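Local coordinates for protein putative tryptophan halogenase (Xanthomonas campestris pv. campestris, PDB 6Y1W) that is a flavin-dependent halogenase of the tryptophan halogenase family, which probably uses FAD to halogenate an aromatic substrate, at residues I105-T111 against Y139-L143; E238-L244 against R389-I393. The contacts are given in a common frame with arbitrary orientation. Numbering follows the deposited sequence.

Contact 1: residues I105-T111 against Y139-L143; sequences IHSFGHT and YCLEL. With BUD ((2S,3S)-butane-2,3-diol), chain H.
Segment 105-111 is extended at Ile105-Ser107, then loops past the start of a helix whose N-cap is Cys140. CA atoms approach to 5.2 Å at Ser107-Leu143 and 4.4 Å at Thr111-Cys140. Ile105 (chi1 m, chi2 t) points toward the helix, its CB 3.7 Å from Leu143 CD1. Ser107, chi1 p, turns OG back to Phe108 O (hydrogen bond, 2.8 Å), with Cys140 SG (chi1 t) 3.2 Å from that OG. Strand 102-107, outermost in the seven-stranded mixed sheet, and the loop after it also line a butanediol pocket: His106 (t), directed away, sets CE1 3.7 Å from BUD O1 and Phe108 (m) CE1 3.9 Å from BUD C1, its side chain about 4 Å from that of the predicted catalytic Lys89. At Gly109 (phi/psi 85/-158) a CB would jam against Phe108 O and also clash with Glu142 OE1. Glu142 (m, p) holds OE2 on Asn160 N, and a water bridges its OE1 (2.6 Å) to His110 N (2.8 Å). Thr111 (m) sets CG2 3.7 Å from Tyr139 CB.

Contact 2: residues E238-L244 against R389-I393; sequences EDWSRWL and RDFVI
Packing of the turn that follows strand 237-239 on the long helix 371-397 defines this contact, with an arginine flanked by two tryptophans at its centre. The chain makes an Asx turn, Asp239 OD1 accepting from Ser241 N (2.9 Å); Ser241 OG also donates to that OD1 (2.8 Å), and Trp243 N then returns to Trp240 O at 3.0 Å. Opposite runs regular helix, with Ile393 N bonded to Arg389 O (2.9 Å). CA atoms approach to 8.6 Å at Trp240-Arg389 and 6.5 Å at Leu244-Ile393. Arg389 (t, t, p) lays CD over the Trp240 five-membered ring, 3.4 Å from its centroid and 16° off the normal, a CH-pi contact; CZ, at 4.8 Å and 26°, adds an off-centre cation-pi interaction. Trp243 (m) brings CZ3 over a guanidinium face, 3.8 Å from Arg389 NH1. The charge is met within the helix by Asp390 (m), whose OD1 lies 2.8 Å from Arg389 NH2 in a salt bridge, while its OD2 is hydrogen-bonded to Ser418 OG. Leu244 (m, t) sets CD2 3.7 Å from Val392 CG1, and Trp243 CB lies 3.5 Å from Ile393 CD1.

How the contacts relate
Both contacts are mostly buried, and in each a chain leaving an edge strand packs on a helix, yet no direct hydrogen bond crosses either one. Contact 1 uses the end of strand 102-107 in the seven-stranded sheet and meets a helix at its N-terminus; its interface mixes the apolar Ile105-Leu143 pair with a serine, a thiol and a glutamate reached through water. Contact 2 follows strand 237-239 of a three-stranded sheet and meets the C-terminal part of the long helix 371-397; aromatic, aliphatic and arginine side chains do the work, while Asp239 and Arg242 remain exposed. Their centres are 26 Å apart, but the two meet where His106 CE1 packs 3.9 Å from Phe391 CE2, near Glu347, the predicted tryptophan-binding residue.

Contact 1: residues I105-T111 against Y139-L143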
ATOM      1  N   ILE A 105     -18.431 -18.192  -6.351  1.00 11.78           N
ATOM      2  CA  ILE A 105     -18.617 -17.204  -5.280  1.00 13.75           C
ATOM      3  C   ILE A 105     -17.350 -16.370  -5.138  1.00 13.29           C
ATOM      4  O   ILE A 105     -16.231 -16.910  -5.103  1.00 15.65           O
ATOM      5  CB  ILE A 105     -18.961 -17.887  -3.934  1.00 12.90           C
ATOM      6  CG1 ILE A 105     -20.325 -18.578  -4.045  1.00 15.82           C
ATOM      7  CG2 ILE A 105     -18.986 -16.872  -2.766  1.00 14.27           C
ATOM      8  CD1 ILE A 105     -20.538 -19.585  -2.884  1.00 18.09           C
ATOM      9  N   HIS A 106     -17.544 -15.046  -5.018  1.00 12.70           N
ATOM     10  CA  HIS A 106     -16.494 -14.106  -4.657  1.00 13.47           C
ATOM     11  C   HIS A 106     -16.745 -13.753  -3.200  1.00 12.24           C
ATOM     12  O   HIS A 106     -17.653 -12.973  -2.898  1.00 15.89           O
ATOM     13  CB  HIS A 106     -16.560 -12.861  -5.532  1.00 14.45           C
ATOM     14  CG  HIS A 106     -15.571 -11.807  -5.150  1.00 13.73           C
ATOM     15  ND1 HIS A 106     -15.665 -10.509  -5.604  1.00 13.51           N
ATOM     16  CD2 HIS A 106     -14.497 -11.853  -4.328  1.00 14.23           C
ATOM     17  CE1 HIS A 106     -14.672  -9.800  -5.088  1.00 15.73           C
ATOM     18  NE2 HIS A 106     -13.960 -10.585  -4.301  1.00 13.59           N
ATOM     19  N   SER A 107     -15.920 -14.289  -2.309  1.00 11.92           N
ATOM     20  CA  SER A 107     -16.151 -14.101  -0.878  1.00 13.40           C
ATOM     21  C   SER A 107     -15.136 -13.129  -0.316  1.00 14.53           C
ATOM     22  O   SER A 107     -14.127 -12.807  -0.947  1.00 14.20           O
ATOM     23  CB  SER A 107     -16.065 -15.438  -0.122  1.00 14.83           C
ATOM     24  OG  SER A 107     -14.718 -15.889  -0.034  1.00 15.88           O
ATOM     25  N   PHE A 108     -15.403 -12.678   0.909  1.00 13.45           N
ATOM     26  CA  PHE A 108     -14.375 -12.026   1.701  1.00 13.79           C
ATOM     27  C   PHE A 108     -13.388 -13.068   2.206  1.00 15.82           C
ATOM     28  O   PHE A 108     -13.479 -14.260   1.887  1.00 17.73           O
ATOM     29  CB  PHE A 108     -15.012 -11.250   2.858  1.00 14.63           C
ATOM     30  CG  PHE A 108     -16.071 -10.271   2.417  1.00 14.51           C
ATOM     31  CD1 PHE A 108     -15.847  -9.431   1.327  1.00 14.90           C
ATOM     32  CD2 PHE A 108     -17.290 -10.204   3.088  1.00 13.33           C
ATOM     33  CE1 PHE A 108     -16.835  -8.524   0.919  1.00 14.57           C
ATOM     34  CE2 PHE A 108     -18.283  -9.317   2.673  1.00 15.69           C
ATOM     35  CZ  PHE A 108     -18.058  -8.473   1.614  1.00 14.37           C
ATOM     36  N   GLY A 109     -12.399 -12.634   2.969  1.00 18.04           N
ATOM     37  CA  GLY A 109     -11.450 -13.588   3.531  1.00 18.10           C
ATOM     38  C   GLY A 109     -10.306 -13.930   2.587  1.00 18.35           C
ATOM     39  O   GLY A 109      -9.966 -13.175   1.686  1.00 19.65           O
ATOM     40  N   HIS A 110      -9.692 -15.089   2.828  1.00 18.11           N
ATOM     41  CA  HIS A 110      -8.526 -15.506   2.061  1.00 16.84           C
ATOM     42  C   HIS A 110      -8.674 -16.994   1.819  1.00 16.83           C
ATOM     43  O   HIS A 110      -9.174 -17.721   2.678  1.00 28.38           O
ATOM     44  CB  HIS A 110      -7.206 -15.228   2.795  1.00 23.41           C
ATOM     45  CG  HIS A 110      -5.990 -15.332   1.915  1.00 37.58           C
ATOM     46  ND1 HIS A 110      -5.632 -14.350   1.008  1.00 38.72           N
ATOM     47  CD2 HIS A 110      -5.064 -16.317   1.786  1.00 44.20           C
ATOM     48  CE1 HIS A 110      -4.538 -14.720   0.364  1.00 34.98           C
ATOM     49  NE2 HIS A 110      -4.171 -15.911   0.819  1.00 44.36           N
ATOM     50  N   THR A 111      -8.282 -17.436   0.655  1.00 17.46           N
ATOM     51  CA  THR A 111      -8.418 -18.858   0.346  1.00 14.46           C
ATOM     52  C   THR A 111      -7.107 -19.539   0.686  1.00 17.89           C
ATOM     53  O   THR A 111      -6.058 -19.134   0.182  1.00 18.73           O
ATOM     54  CB  THR A 111      -8.755 -19.047  -1.125  1.00 15.21           C
ATOM     55  OG1 THR A 111      -9.948 -18.309  -1.393  1.00 18.76           O
ATOM     56  CG2 THR A 111      -9.017 -20.580  -1.424  1.00 15.49           C
ATOM     57  N   TYR A 139     -11.533 -24.162   0.171  1.00 17.74           N
ATOM     58  CA  TYR A 139     -10.429 -23.788   1.041  1.00 15.34           C
ATOM     59  C   TYR A 139     -10.606 -22.406   1.671  1.00 15.19           C
ATOM     60  O   TYR A 139      -9.650 -21.876   2.228  1.00 15.91           O
ATOM     61  CB  TYR A 139      -9.108 -23.885   0.252  1.00 18.20           C
ATOM     62  CG  TYR A 139      -8.965 -25.268  -0.368  1.00 14.57           C
ATOM     63  CD1 TYR A 139      -8.514 -26.346   0.410  1.00 15.43           C
ATOM     64  CD2 TYR A 139      -9.266 -25.490  -1.712  1.00 14.63           C
ATOM     65  CE1 TYR A 139      -8.409 -27.623  -0.154  1.00 17.84           C
ATOM     66  CE2 TYR A 139      -9.159 -26.782  -2.270  1.00 16.67           C
ATOM     67  CZ  TYR A 139      -8.713 -27.823  -1.474  1.00 21.76           C
ATOM     68  OH  TYR A 139      -8.616 -29.110  -1.983  1.00 18.99           O
ATOM     69  N   CYS A 140     -11.816 -21.844   1.628  1.00 14.77           N
ATOM     70  CA  CYS A 140     -12.105 -20.499   2.135  1.00 14.62           C
ATOM     71  C   CYS A 140     -13.320 -20.547   3.063  1.00 14.52           C
ATOM     72  O   CYS A 140     -14.426 -20.892   2.617  1.00 15.29           O
ATOM     73  CB  CYS A 140     -12.393 -19.547   0.976  1.00 15.16           C
ATOM     74  SG  CYS A 140     -12.772 -17.886   1.552  1.00 17.36           S
ATOM     75  N   LEU A 141     -13.122 -20.184   4.332  1.00 14.59           N
ATOM     76  CA  LEU A 141     -14.211 -20.281   5.317  1.00 14.57           C
ATOM     77  C   LEU A 141     -15.396 -19.392   4.941  1.00 15.24           C
ATOM     78  O   LEU A 141     -16.557 -19.820   4.992  1.00 17.44           O
ATOM     79  CB  LEU A 141     -13.692 -19.890   6.705  1.00 15.83           C
ATOM     80  CG  LEU A 141     -14.757 -19.791   7.810  1.00 17.75           C
ATOM     81  CD1 LEU A 141     -15.424 -21.151   8.055  1.00 21.17           C
ATOM     82  CD2 LEU A 141     -14.180 -19.164   9.106  1.00 25.93           C
ATOM     83  N   GLU A 142     -15.131 -18.130   4.601  1.00 15.94           N
ATOM     84  CA  GLU A 142     -16.258 -17.242   4.312  1.00 14.92           C
ATOM     85  C   GLU A 142     -17.083 -17.764   3.154  1.00 16.08           C
ATOM     86  O   GLU A 142     -18.320 -17.655   3.147  1.00 14.94           O
ATOM     87  CB  GLU A 142     -15.756 -15.824   4.011  1.00 12.08           C
ATOM     88  CG  GLU A 142     -15.320 -15.076   5.262  1.00 16.06           C
ATOM     89  CD  GLU A 142     -13.876 -15.375   5.701  1.00 19.76           C
ATOM     90  OE1 GLU A 142     -13.199 -16.293   5.174  1.00 16.57           O
ATOM     91  OE2 GLU A 142     -13.386 -14.634   6.581  1.00 17.58           O
ATOM     92  N   LEU A 143     -16.414 -18.331   2.151  1.00 13.60           N
ATOM     93  CA  LEU A 143     -17.118 -18.901   1.011  1.00 14.51           C
ATOM     94  C   LEU A 143     -17.997 -20.066   1.457  1.00 15.77           C
ATOM     95  O   LEU A 143     -19.171 -20.155   1.066  1.00 14.00           O
ATOM     96  CB  LEU A 143     -16.121 -19.365  -0.067  1.00 13.13           C
ATOM     97  CG  LEU A 143     -16.771 -19.774  -1.404  1.00 13.31           C
ATOM     98  CD1 LEU A 143     -15.830 -19.388  -2.591  1.00 16.07           C
ATOM     99  CD2 LEU A 143     -17.070 -21.280  -1.431  1.00 14.15           C
TER
HETATM  100  C1  BUD H 606     -14.287  -5.901  -0.452  0.92 20.64           C
HETATM  101  O1  BUD H 606     -14.079  -7.410  -2.273  0.92 21.01           O
HETATM  102  C2  BUD H 606     -13.353  -6.464  -1.524  0.92 26.31           C
HETATM  103  O2  BUD H 606     -11.188  -7.598  -1.801  0.92 23.44           O
HETATM  104  C3  BUD H 606     -12.144  -7.133  -0.861  0.92 24.67           C
HETATM  105  C4  BUD H 606     -11.472  -6.119   0.074  0.92 25.63           C
HETATM  106  O   HOH W   1     -10.487 -19.440   5.310  1.00 21.86           O
HETATM  107  O   HOH W   2     -10.617 -16.596   5.059  1.00 23.34           O

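Contact 2: residues E238-L244 against R389-I393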
ATOM      1  N   GLU A 238     -15.422  11.865 -16.477  1.00 20.08           N
ATOM      2  CA  GLU A 238     -14.785  10.956 -17.428  1.00 21.31           C
ATOM      3  C   GLU A 238     -15.822   9.908 -17.799  1.00 21.15           C
ATOM      4  O   GLU A 238     -16.500   9.387 -16.916  1.00 23.45           O
ATOM      5  CB  GLU A 238     -13.542  10.300 -16.818  1.00 26.52           C
ATOM      6  CG  GLU A 238     -12.575   9.659 -17.838  1.00 40.78           C
ATOM      7  CD  GLU A 238     -11.594   8.629 -17.230  1.00 52.10           C
ATOM      8  OE1 GLU A 238     -11.370   8.615 -15.994  1.00 38.47           O
ATOM      9  OE2 GLU A 238     -11.055   7.800 -18.002  1.00 70.61           O
ATOM     10  N   ASP A 239     -16.009   9.680 -19.094  1.00 25.38           N
ATOM     11  CA  ASP A 239     -17.013   8.743 -19.588  1.00 24.91           C
ATOM     12  C   ASP A 239     -16.418   7.343 -19.645  1.00 22.64           C
ATOM     13  O   ASP A 239     -15.431   7.108 -20.359  1.00 21.58           O
ATOM     14  CB  ASP A 239     -17.471   9.203 -20.968  1.00 25.06           C
ATOM     15  CG  ASP A 239     -18.482   8.291 -21.606  1.00 29.04           C
ATOM     16  OD1 ASP A 239     -19.093   7.428 -20.927  1.00 23.89           O
ATOM     17  OD2 ASP A 239     -18.689   8.456 -22.818  1.00 31.60           O
ATOM     18  N   TRP A 240     -17.023   6.394 -18.920  1.00 19.13           N
ATOM     19  CA  TRP A 240     -16.517   5.034 -18.929  1.00 18.59           C
ATOM     20  C   TRP A 240     -17.439   4.102 -19.699  1.00 18.97           C
ATOM     21  O   TRP A 240     -17.225   2.881 -19.672  1.00 19.59           O
ATOM     22  CB  TRP A 240     -16.308   4.528 -17.499  1.00 21.32           C
ATOM     23  CG  TRP A 240     -15.164   5.178 -16.743  1.00 17.50           C
ATOM     24  CD1 TRP A 240     -14.097   5.855 -17.266  1.00 24.52           C
ATOM     25  CD2 TRP A 240     -14.993   5.196 -15.314  1.00 18.55           C
ATOM     26  NE1 TRP A 240     -13.266   6.291 -16.243  1.00 25.81           N
ATOM     27  CE2 TRP A 240     -13.790   5.894 -15.041  1.00 23.94           C
ATOM     28  CE3 TRP A 240     -15.738   4.688 -14.245  1.00 21.92           C
ATOM     29  CZ2 TRP A 240     -13.323   6.099 -13.743  1.00 21.32           C
ATOM     30  CZ3 TRP A 240     -15.251   4.884 -12.954  1.00 23.33           C
ATOM     31  CH2 TRP A 240     -14.065   5.586 -12.725  1.00 23.20           C
ATOM     32  N   SER A 241     -18.407   4.655 -20.441  1.00 18.80           N
ATOM     33  CA  SER A 241     -19.373   3.812 -21.157  1.00 19.75           C
ATOM     34  C   SER A 241     -18.744   3.034 -22.320  1.00 16.95           C
ATOM     35  O   SER A 241     -19.336   2.036 -22.770  1.00 18.77           O
ATOM     36  CB  SER A 241     -20.571   4.651 -21.617  1.00 20.41           C
ATOM     37  OG  SER A 241     -20.204   5.571 -22.633  1.00 22.27           O
ATOM     38  N   ARG A 242     -17.525   3.389 -22.774  1.00 21.14           N
ATOM     39  CA  ARG A 242     -16.844   2.528 -23.747  1.00 24.85           C
ATOM     40  C   ARG A 242     -16.502   1.156 -23.184  1.00 18.11           C
ATOM     41  O   ARG A 242     -16.312   0.210 -23.956  1.00 20.13           O
ATOM     42  CB  ARG A 242     -15.539   3.175 -24.285  1.00 25.63           C
ATOM     43  CG  ARG A 242     -14.366   3.280 -23.268  1.00 33.37           C
ATOM     44  CD  ARG A 242     -13.113   3.995 -23.870  1.00 40.02           C
ATOM     45  NE  ARG A 242     -13.461   5.208 -24.612  1.00 46.85           N
ATOM     46  CZ  ARG A 242     -13.359   5.351 -25.935  1.00 63.68           C
ATOM     47  NH1 ARG A 242     -13.702   6.494 -26.507  1.00 57.58           N
ATOM     48  NH2 ARG A 242     -12.919   4.353 -26.690  1.00 56.74           N
ATOM     49  N   TRP A 243     -16.423   1.018 -21.843  1.00 15.72           N
ATOM     50  CA  TRP A 243     -16.090  -0.259 -21.218  1.00 13.93           C
ATOM     51  C   TRP A 243     -17.250  -0.881 -20.461  1.00 15.28           C
ATOM     52  O   TRP A 243     -17.214  -2.086 -20.193  1.00 17.67           O
ATOM     53  CB  TRP A 243     -14.944  -0.097 -20.216  1.00 18.56           C
ATOM     54  CG  TRP A 243     -13.657   0.404 -20.837  1.00 15.95           C
ATOM     55  CD1 TRP A 243     -12.967  -0.173 -21.874  1.00 17.66           C
ATOM     56  CD2 TRP A 243     -12.925   1.573 -20.448  1.00 19.13           C
ATOM     57  NE1 TRP A 243     -11.824   0.580 -22.149  1.00 20.94           N
ATOM     58  CE2 TRP A 243     -11.787   1.654 -21.291  1.00 21.19           C
ATOM     59  CE3 TRP A 243     -13.122   2.562 -19.470  1.00 24.53           C
ATOM     60  CZ2 TRP A 243     -10.845   2.689 -21.187  1.00 23.61           C
ATOM     61  CZ3 TRP A 243     -12.169   3.601 -19.360  1.00 24.62           C
ATOM     62  CH2 TRP A 243     -11.045   3.641 -20.216  1.00 27.31           C
ATOM     63  N   LEU A 244     -18.225  -0.081 -20.048  1.00 15.28           N
ATOM     64  CA  LEU A 244     -19.271  -0.518 -19.126  1.00 14.51           C
ATOM     65  C   LEU A 244     -20.590  -0.055 -19.717  1.00 15.78           C
ATOM     66  O   LEU A 244     -20.838   1.149 -19.798  1.00 16.60           O
ATOM     67  CB  LEU A 244     -19.038   0.068 -17.721  1.00 13.85           C
ATOM     68  CG  LEU A 244     -17.795  -0.519 -17.027  1.00 14.11           C
ATOM     69  CD1 LEU A 244     -17.536   0.303 -15.738  1.00 16.40           C
ATOM     70  CD2 LEU A 244     -18.030  -2.020 -16.743  1.00 15.24           C
ATOM     71  N   ARG A 389     -12.951   0.591 -10.932  1.00 13.86           N
ATOM     72  CA  ARG A 389     -13.459   0.540 -12.307  1.00 13.45           C
ATOM     73  C   ARG A 389     -12.918  -0.682 -13.033  1.00 14.67           C
ATOM     74  O   ARG A 389     -13.685  -1.424 -13.675  1.00 16.08           O
ATOM     75  CB  ARG A 389     -13.076   1.824 -13.059  1.00 15.87           C
ATOM     76  CG  ARG A 389     -13.520   1.797 -14.544  1.00 15.57           C
ATOM     77  CD  ARG A 389     -12.664   2.725 -15.373  1.00 18.49           C
ATOM     78  NE  ARG A 389     -11.297   2.234 -15.402  1.00 17.53           N
ATOM     79  CZ  ARG A 389     -10.245   2.999 -15.717  1.00 19.48           C
ATOM     80  NH1 ARG A 389     -10.473   4.283 -16.043  1.00 21.88           N
ATOM     81  NH2 ARG A 389      -8.998   2.479 -15.730  1.00 20.84           N
ATOM     82  N   ASP A 390     -11.594  -0.920 -12.922  1.00 16.13           N
ATOM     83  CA  ASP A 390     -10.988  -2.032 -13.658  1.00 16.78           C
ATOM     84  C   ASP A 390     -11.570  -3.355 -13.199  1.00 17.50           C
ATOM     85  O   ASP A 390     -11.748  -4.280 -14.005  1.00 16.18           O
ATOM     86  CB  ASP A 390      -9.468  -2.040 -13.482  1.00 15.32           C
ATOM     87  CG  ASP A 390      -8.767  -0.969 -14.318  1.00 16.81           C
ATOM     88  OD1 ASP A 390      -9.450  -0.243 -15.084  1.00 17.65           O
ATOM     89  OD2 ASP A 390      -7.522  -0.846 -14.138  1.00 21.25           O
ATOM     90  N   PHE A 391     -11.850  -3.476 -11.899  1.00 16.38           N
ATOM     91  CA  PHE A 391     -12.376  -4.727 -11.381  1.00 14.52           C
ATOM     92  C   PHE A 391     -13.814  -4.960 -11.851  1.00 13.94           C
ATOM     93  O   PHE A 391     -14.220  -6.112 -12.086  1.00 14.22           O
ATOM     94  CB  PHE A 391     -12.298  -4.714  -9.845  1.00 12.77           C
ATOM     95  CG  PHE A 391     -12.277  -6.115  -9.237  1.00 12.75           C
ATOM     96  CD1 PHE A 391     -11.070  -6.774  -9.046  1.00 14.52           C
ATOM     97  CD2 PHE A 391     -13.467  -6.752  -8.863  1.00 15.66           C
ATOM     98  CE1 PHE A 391     -11.051  -8.069  -8.495  1.00 19.65           C
ATOM     99  CE2 PHE A 391     -13.457  -8.016  -8.316  1.00 13.72           C
ATOM    100  CZ  PHE A 391     -12.252  -8.685  -8.123  1.00 14.32           C
ATOM    101  N   VAL A 392     -14.603  -3.886 -11.974  1.00 13.77           N
ATOM    102  CA  VAL A 392     -15.947  -4.003 -12.519  1.00 15.52           C
ATOM    103  C   VAL A 392     -15.872  -4.417 -13.979  1.00 13.33           C
ATOM    104  O   VAL A 392     -16.585  -5.332 -14.416  1.00 14.85           O
ATOM    105  CB  VAL A 392     -16.701  -2.681 -12.317  1.00 13.11           C
ATOM    106  CG1 VAL A 392     -18.062  -2.667 -13.079  1.00 14.24           C
ATOM    107  CG2 VAL A 392     -16.883  -2.398 -10.802  1.00 15.60           C
ATOM    108  N   ILE A 393     -14.949  -3.804 -14.737  1.00 15.92           N
ATOM    109  CA  ILE A 393     -14.773  -4.195 -16.142  1.00 14.43           C
ATOM    110  C   ILE A 393     -14.394  -5.657 -16.260  1.00 14.72           C
ATOM    111  O   ILE A 393     -14.888  -6.379 -17.153  1.00 15.85           O
ATOM    112  CB  ILE A 393     -13.714  -3.309 -16.810  1.00 12.45           C
ATOM    113  CG1 ILE A 393     -14.222  -1.876 -16.902  1.00 14.87           C
ATOM    114  CG2 ILE A 393     -13.454  -3.791 -18.246  1.00 14.71           C
ATOM    115  CD1 ILE A 393     -13.126  -0.863 -17.266  1.00 14.53           C
TER